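Local atomic coordinates of N-terminal acetyltransferase-like protein (Chaetomium thermophilum, PDB entry 5NNP), a protein that probably acts as the TPR-rich auxiliary subunit of an N-terminal acetyltransferase A complex, supporting acetyl transfer to protein N termini. Residues 129-132 with 133-137; 162-165 with 166-169; 191-194 with 195-198. One frame throughout, in Å; residues are numbered along the deposited sequence.

Interaction 1: residues 129-132 with 133-137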
loop_
_atom_site.group_PDB
_atom_site.type_symbol
_atom_site.label_atom_id
_atom_site.label_comp_id
_atom_site.label_asym_id
_atom_site.label_seq_id
_atom_site.Cartn_x
_atom_site.Cartn_y
_atom_site.Cartn_z
ATOM N N ALA A 129 -14.192 -8.021 20.151
ATOM C CA ALA A 129 -14.932 -8.843 21.121
ATOM C C ALA A 129 -16.089 -9.550 20.433
ATOM O O ALA A 129 -16.323 -10.736 20.654
ATOM C CB ALA A 129 -15.440 -7.998 22.288
ATOM N N GLY A 130 -16.791 -8.812 19.574
ATOM C CA GLY A 130 -17.852 -9.384 18.770
ATOM C C GLY A 130 -17.366 -10.513 17.871
ATOM O O GLY A 130 -18.036 -11.520 17.713
ATOM N N TYR A 131 -16.182 -10.347 17.301
ATOM C CA TYR A 131 -15.667 -11.258 16.288
ATOM C C TYR A 131 -15.257 -12.546 16.964
ATOM O O TYR A 131 -15.467 -13.642 16.445
ATOM C CB TYR A 131 -14.478 -10.626 15.546
ATOM C CG TYR A 131 -13.982 -11.423 14.375
ATOM C CD1 TYR A 131 -14.853 -11.842 13.390
ATOM C CD2 TYR A 131 -12.639 -11.738 14.240
ATOM C CE1 TYR A 131 -14.416 -12.562 12.311
ATOM C CE2 TYR A 131 -12.183 -12.464 13.153
ATOM C CZ TYR A 131 -13.084 -12.874 12.193
ATOM O OH TYR A 131 -12.668 -13.603 11.104
ATOM N N VAL A 132 -14.670 -12.400 18.141
ATOM C CA VAL A 132 -14.326 -13.548 18.946
ATOM C C VAL A 132 -15.568 -14.380 19.273
ATOM O O VAL A 132 -15.597 -15.588 19.039
ATOM C CB VAL A 132 -13.639 -13.119 20.251
ATOM C CG1 VAL A 132 -13.633 -14.268 21.273
ATOM C CG2 VAL A 132 -12.238 -12.624 19.963
ATOM N N GLN A 133 -16.589 -13.741 19.823
ATOM C CA GLN A 133 -17.822 -14.453 20.122
ATOM C C GLN A 133 -18.367 -15.184 18.888
ATOM O O GLN A 133 -18.741 -16.361 18.953
ATOM C CB GLN A 133 -18.868 -13.485 20.661
ATOM C CG GLN A 133 -20.069 -14.167 21.282
ATOM C CD GLN A 133 -21.098 -13.169 21.784
ATOM O OE1 GLN A 133 -20.820 -11.973 21.886
ATOM N NE2 GLN A 133 -22.294 -13.657 22.091
ATOM N N SER A 134 -18.397 -14.483 17.758
ATOM C CA SER A 134 -18.873 -15.074 16.515
ATOM C C SER A 134 -18.103 -16.341 16.126
ATOM O O SER A 134 -18.696 -17.367 15.804
ATOM C CB SER A 134 -18.788 -14.052 15.386
ATOM O OG SER A 134 -19.853 -13.140 15.487
ATOM N N ARG A 135 -16.780 -16.260 16.156
ATOM C CA ARG A 135 -15.951 -17.376 15.733
ATOM C C ARG A 135 -16.062 -18.539 16.686
ATOM O O ARG A 135 -16.037 -19.698 16.256
ATOM C CB ARG A 135 -14.495 -16.951 15.605
ATOM C CG ARG A 135 -14.275 -16.092 14.415
ATOM C CD ARG A 135 -14.915 -16.760 13.218
ATOM N NE ARG A 135 -14.661 -15.979 12.019
ATOM C CZ ARG A 135 -14.792 -16.438 10.782
ATOM N NH1 ARG A 135 -14.523 -15.632 9.748
ATOM N NH2 ARG A 135 -15.189 -17.694 10.580
ATOM N N LEU A 136 -16.176 -18.232 17.976
ATOM C CA LEU A 136 -16.351 -19.280 18.984
ATOM C C LEU A 136 -17.638 -20.040 18.684
ATOM O O LEU A 136 -17.698 -21.263 18.743
ATOM C CB LEU A 136 -16.383 -18.690 20.391
ATOM C CG LEU A 136 -16.508 -19.628 21.588
ATOM C CD1 LEU A 136 -15.484 -20.746 21.494
ATOM C CD2 LEU A 136 -16.309 -18.824 22.864
ATOM N N ASN A 137 -18.659 -19.286 18.318
ATOM C CA ASN A 137 -19.920 -19.846 17.915
ATOM C C ASN A 137 -19.819 -20.684 16.668
ATOM O O ASN A 137 -20.297 -21.809 16.626
ATOM C CB ASN A 137 -20.906 -18.729 17.688
ATOM C CG ASN A 137 -22.051 -18.820 18.595
ATOM O OD1 ASN A 137 -21.964 -18.404 19.748
ATOM N ND2 ASN A 137 -23.143 -19.382 18.110
#
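R135 sits one helical turn after Y131, and its side chain folds back over the tyrosine. The apolar part is a CH-pi contact: CG of R135 stands over one face of the Y131 ring, displaced toward the rim, 4.2 Å from the ring centroid. The bend at chi2 (-49°) then turns the outer arginine chain along the ring toward its phenol end, where NE comes within 3.4 Å of CE1 of Y131. The polar part is a hydrogen bond from NH1 of R135 to OH of Y131, at 3.1 Å and far from straight, with the hydroxyl 22° out of the guanidinium plane. Ring and guanidinium stand nearly perpendicular, 83° apart. With an alanine at R135, this ring face is likely to lose its aliphatic cover and the phenol oxygen its guanidinium donor.

Both residues belong to helix 128-141 in the TPR-type array of antiparallel helices. Y131 and V132 lean on A155 of helix 146-159, while S134 turns to helix 112-124, where its OG is hydrogen-bonded to OE1 of Q122.

Backbone bonds of the alpha-helical kind run under all this: Q133 N to A129 O at 3.1 Å, S134 N to G130 O at 3.0 Å, R135 N to Y131 O and L136 N to V132 O. G130 also donates its N to OD1 of D127, just ahead of the helix.

Interaction 2: residues 162-165 with 166-169. With GOL (glycerol), chain M.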
loop_
_atom_site.group_PDB
_atom_site.type_symbol
_atom_site.label_atom_id
_atom_site.label_comp_id
_atom_site.label_asym_id
_atom_site.label_seq_id
_atom_site.Cartn_x
_atom_site.Cartn_y
_atom_site.Cartn_z
ATOM N N LEU A 162 -3.008 -12.862 22.979
ATOM C CA LEU A 162 -2.052 -13.778 22.366
ATOM C C LEU A 162 -2.039 -15.156 23.047
ATOM O O LEU A 162 -2.051 -16.181 22.372
ATOM C CB LEU A 162 -0.658 -13.152 22.375
ATOM C CG LEU A 162 -0.372 -12.271 21.139
ATOM C CD1 LEU A 162 -1.468 -11.246 20.912
ATOM C CD2 LEU A 162 0.983 -11.578 21.251
ATOM N N GLU A 163 -2.049 -15.184 24.374
ATOM C CA GLU A 163 -2.087 -16.449 25.097
ATOM C C GLU A 163 -3.255 -17.342 24.663
ATOM O O GLU A 163 -3.074 -18.549 24.461
ATOM C CB GLU A 163 -2.159 -16.218 26.613
ATOM C CG GLU A 163 -1.944 -17.485 27.442
ATOM C CD GLU A 163 -1.902 -17.216 28.942
ATOM O OE1 GLU A 163 -2.037 -16.040 29.341
ATOM O OE2 GLU A 163 -1.733 -18.174 29.723
ATOM N N LYS A 164 -4.447 -16.771 24.514
ATOM C CA LYS A 164 -5.583 -17.594 24.115
ATOM C C LYS A 164 -5.474 -18.004 22.639
ATOM O O LYS A 164 -5.879 -19.098 22.259
ATOM C CB LYS A 164 -6.908 -16.873 24.383
ATOM C CG LYS A 164 -8.033 -17.801 24.842
ATOM C CD LYS A 164 -7.712 -18.419 26.196
ATOM C CE LYS A 164 -8.863 -19.266 26.733
ATOM N NZ LYS A 164 -9.233 -20.340 25.777
ATOM N N ALA A 165 -4.918 -17.140 21.801
ATOM C CA ALA A 165 -4.773 -17.507 20.401
ATOM C C ALA A 165 -3.799 -18.678 20.249
ATOM O O ALA A 165 -4.010 -19.579 19.431
ATOM C CB ALA A 165 -4.313 -16.313 19.575
ATOM N N GLU A 166 -2.726 -18.665 21.027
ATOM C CA GLU A 166 -1.791 -19.770 20.971
ATOM C C GLU A 166 -2.451 -21.065 21.471
ATOM O O GLU A 166 -2.268 -22.142 20.902
ATOM C CB GLU A 166 -0.540 -19.469 21.781
ATOM C CG GLU A 166 0.512 -20.531 21.570
ATOM C CD GLU A 166 1.683 -20.411 22.495
ATOM O OE1 GLU A 166 1.920 -19.301 23.035
ATOM O OE2 GLU A 166 2.366 -21.441 22.676
ATOM N N HIS A 167 -3.241 -20.936 22.526
ATOM C CA HIS A 167 -3.979 -22.052 23.100
ATOM C C HIS A 167 -4.917 -22.723 22.084
ATOM O O HIS A 167 -4.992 -23.948 22.010
ATOM C CB HIS A 167 -4.765 -21.554 24.315
ATOM C CG HIS A 167 -5.603 -22.604 24.973
ATOM N ND1 HIS A 167 -6.980 -22.549 24.987
ATOM C CD2 HIS A 167 -5.264 -23.726 25.648
ATOM C CE1 HIS A 167 -7.453 -23.593 25.642
ATOM N NE2 HIS A 167 -6.433 -24.322 26.052
ATOM N N ILE A 168 -5.633 -21.913 21.304
ATOM C CA ILE A 168 -6.579 -22.438 20.327
ATOM C C ILE A 168 -5.821 -23.181 19.237
ATOM O O ILE A 168 -6.240 -24.265 18.822
ATOM C CB ILE A 168 -7.447 -21.322 19.715
ATOM C CG1 ILE A 168 -8.387 -20.736 20.776
ATOM C CG2 ILE A 168 -8.256 -21.837 18.548
ATOM C CD1 ILE A 168 -9.160 -21.818 21.589
ATOM N N LEU A 169 -4.685 -22.622 18.809
ATOM C CA LEU A 169 -3.852 -23.246 17.786
ATOM C C LEU A 169 -3.274 -24.566 18.265
ATOM O O LEU A 169 -3.313 -25.573 17.540
ATOM C CB LEU A 169 -2.725 -22.310 17.358
ATOM C CG LEU A 169 -3.179 -21.165 16.443
ATOM C CD1 LEU A 169 -2.086 -20.107 16.270
ATOM C CD2 LEU A 169 -3.617 -21.704 15.105
HETATM C C1 GOL M . -1.361 -21.414 25.903
HETATM O O1 GOL M . -1.415 -20.063 25.501
HETATM C C2 GOL M . -0.202 -22.081 25.175
HETATM O O2 GOL M . 0.865 -22.312 26.075
HETATM C C3 GOL M . -0.652 -23.371 24.489
HETATM O O3 GOL M . 0.334 -23.797 23.566
#
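A165 and L169, one turn apart on the first half of helix 162-175, mark the packed side of this stretch of the TPR-type helical array; K164, H167 and E163 make up the looser side. On the packed side, N of L169 bonds to O of A165 at 3.2 Å, and CG of L169 lies 3.5 Å from that same oxygen. With CG anti to its own carbonyl carbon (chi1 -75°), the leucine rests against that carbonyl and packs on A153 of helix 146-159 and on Y193 and I197 of helix 185-200. A165 fits against Y156 of helix 146-159. E166 joins this side with its charge: its carboxylate is gripped by two salt bridges, OE1 with NH1 of R201 and OE2 with NH2 of R206, which probably fixes the rotation of the group and favours its ionised form.

The other side is held more by backbone than by side chains. N of H167 bonds to O of E163 at 3.1 Å, and N of I168 to O of K164 at 3.0 Å. K164 bends at chi2 and chi4 and lies alongside the H167 ring, both reaching in one direction, with NZ 3.3 Å from ND1. A glycerol, probably from the crystallisation liquor, lies between the two sides. Its O1 sits by the E163 carbonyl, modelled too close to be judged; its C2 lies 3.7 Å from CD of E166, and its O3 donates to OE2 of E166 at 3.2 Å.

Interaction 3: residues 191-194 with 195-198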
loop_
_atom_site.group_PDB
_atom_site.type_symbol
_atom_site.label_atom_id
_atom_site.label_comp_id
_atom_site.label_asym_id
_atom_site.label_seq_id
_atom_site.Cartn_x
_atom_site.Cartn_y
_atom_site.Cartn_z
ATOM N N LEU A 191 1.685 -23.691 11.474
ATOM C CA LEU A 191 2.847 -23.769 12.359
ATOM C C LEU A 191 3.595 -22.428 12.415
ATOM O O LEU A 191 3.960 -21.955 13.494
ATOM C CB LEU A 191 3.786 -24.877 11.912
ATOM C CG LEU A 191 3.301 -26.315 12.127
ATOM C CD1 LEU A 191 4.104 -27.279 11.282
ATOM C CD2 LEU A 191 3.363 -26.720 13.598
ATOM N N LEU A 192 3.798 -21.791 11.264
ATOM C CA LEU A 192 4.530 -20.540 11.273
ATOM C C LEU A 192 3.731 -19.433 11.968
ATOM O O LEU A 192 4.288 -18.613 12.701
ATOM C CB LEU A 192 4.894 -20.129 9.853
ATOM C CG LEU A 192 5.902 -21.016 9.110
ATOM C CD1 LEU A 192 6.094 -20.507 7.678
ATOM C CD2 LEU A 192 7.254 -21.105 9.833
ATOM N N TYR A 193 2.425 -19.414 11.748
ATOM C CA TYR A 193 1.573 -18.414 12.392
ATOM C C TYR A 193 1.682 -18.494 13.919
ATOM O O TYR A 193 1.919 -17.474 14.587
ATOM C CB TYR A 193 0.119 -18.574 11.936
ATOM C CG TYR A 193 -0.856 -17.612 12.588
ATOM C CD1 TYR A 193 -0.630 -16.245 12.578
ATOM C CD2 TYR A 193 -2.019 -18.077 13.199
ATOM C CE1 TYR A 193 -1.527 -15.360 13.179
ATOM C CE2 TYR A 193 -2.925 -17.206 13.793
ATOM C CZ TYR A 193 -2.674 -15.850 13.783
ATOM O OH TYR A 193 -3.576 -14.995 14.378
ATOM N N LYS A 194 1.540 -19.705 14.464
ATOM C CA LYS A 194 1.753 -19.951 15.895
ATOM C C LYS A 194 3.149 -19.502 16.332
ATOM O O LYS A 194 3.303 -18.889 17.393
ATOM C CB LYS A 194 1.550 -21.432 16.240
ATOM C CG LYS A 194 1.926 -21.810 17.712
ATOM C CD LYS A 194 1.840 -23.332 17.976
ATOM C CE LYS A 194 2.172 -23.694 19.396
ATOM N NZ LYS A 194 2.206 -25.184 19.641
ATOM N N ASN A 195 4.166 -19.807 15.524
ATOM C CA ASN A 195 5.520 -19.369 15.849
ATOM C C ASN A 195 5.600 -17.844 15.975
ATOM O O ASN A 195 6.171 -17.337 16.937
ATOM C CB ASN A 195 6.546 -19.862 14.818
ATOM C CG ASN A 195 7.998 -19.631 15.279
ATOM O OD1 ASN A 195 8.596 -18.592 14.984
ATOM N ND2 ASN A 195 8.558 -20.603 16.027
ATOM N N THR A 196 5.025 -17.107 15.024
ATOM C CA THR A 196 5.083 -15.655 15.127
ATOM C C THR A 196 4.355 -15.202 16.391
ATOM O O THR A 196 4.741 -14.218 17.014
ATOM C CB THR A 196 4.490 -14.942 13.895
ATOM O OG1 THR A 196 3.091 -15.229 13.777
ATOM C CG2 THR A 196 5.207 -15.362 12.633
ATOM N N ILE A 197 3.327 -15.942 16.793
ATOM C CA ILE A 197 2.564 -15.569 17.987
ATOM C C ILE A 197 3.395 -15.728 19.258
ATOM O O ILE A 197 3.374 -14.857 20.132
ATOM C CB ILE A 197 1.251 -16.378 18.090
ATOM C CG1 ILE A 197 0.264 -15.832 17.058
ATOM C CG2 ILE A 197 0.653 -16.274 19.484
ATOM C CD1 ILE A 197 -1.008 -16.639 16.880
ATOM N N ILE A 198 4.140 -16.822 19.349
ATOM C CA ILE A 198 5.059 -17.012 20.460
ATOM C C ILE A 198 6.073 -15.869 20.569
ATOM O O ILE A 198 6.363 -15.392 21.654
ATOM C CB ILE A 198 5.817 -18.343 20.333
ATOM C CG1 ILE A 198 4.831 -19.517 20.370
ATOM C CG2 ILE A 198 6.861 -18.470 21.447
ATOM C CD1 ILE A 198 5.467 -20.902 20.197
#
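Three torsions bring Y193 and I197 together: the ring of Y193 leaves with CG trans to its backbone N (chi1 178°), while CG1 of I197 lies trans to its carbonyl carbon (chi1 -74°), and the extended chi2 of the isoleucine (171°) carries CD1 back over the tyrosine. This is a one-turn contact within helix 185-200, part of the stacked helices of the NatA auxiliary-subunit family. CD1 of I197 stands over one ring face, toward its rim, 3.8 Å from the centroid in a CH-pi contact and 3.6 Å from CZ of Y193. L169 of helix 162-175 packs against both residues, and the phenol OH of Y193 reaches ND1 of H157, so the ring is held at its end as well as on its face.

K194 and N195 turn to neighbouring helices. The fully extended K194 chain takes NZ to OG1 of T170, and the buried amide of N195 is satisfied at both ends: OD1 by OH of Y231, ND2 by O of A207 and ND1 of H210. N of I198 bonds to O of K194 at 3.0 Å in the regular helical manner.

The carbonyl of Y193 takes two donors. N of I197 reaches it at 3.0 Å, and the side chain of T196 adds a second bond, OG1 to O of Y193 at 2.7 Å.

In the fold
From the N terminus the three contacts come in series, each closing about one turn of a single helix, so none nests in or crosses another. Interaction 1, on helix 128-141, faces helices 112-124 and 146-159. Interaction 2 opens helix 162-175, its centre about 14 Å further on, and also packs on helix 146-159, sharing Y156 with interaction 1, though the two do not touch directly. Interaction 3 lies on the next helix, 185-200, about 10 Å from interaction 2 between centres. These two do touch, with CD1 of L169 packed against Y193, K194 and I197. Interaction 3 also reaches helix 204-214 and, far along the sequence, helix 537-547, tying the early array to a later part of the chain.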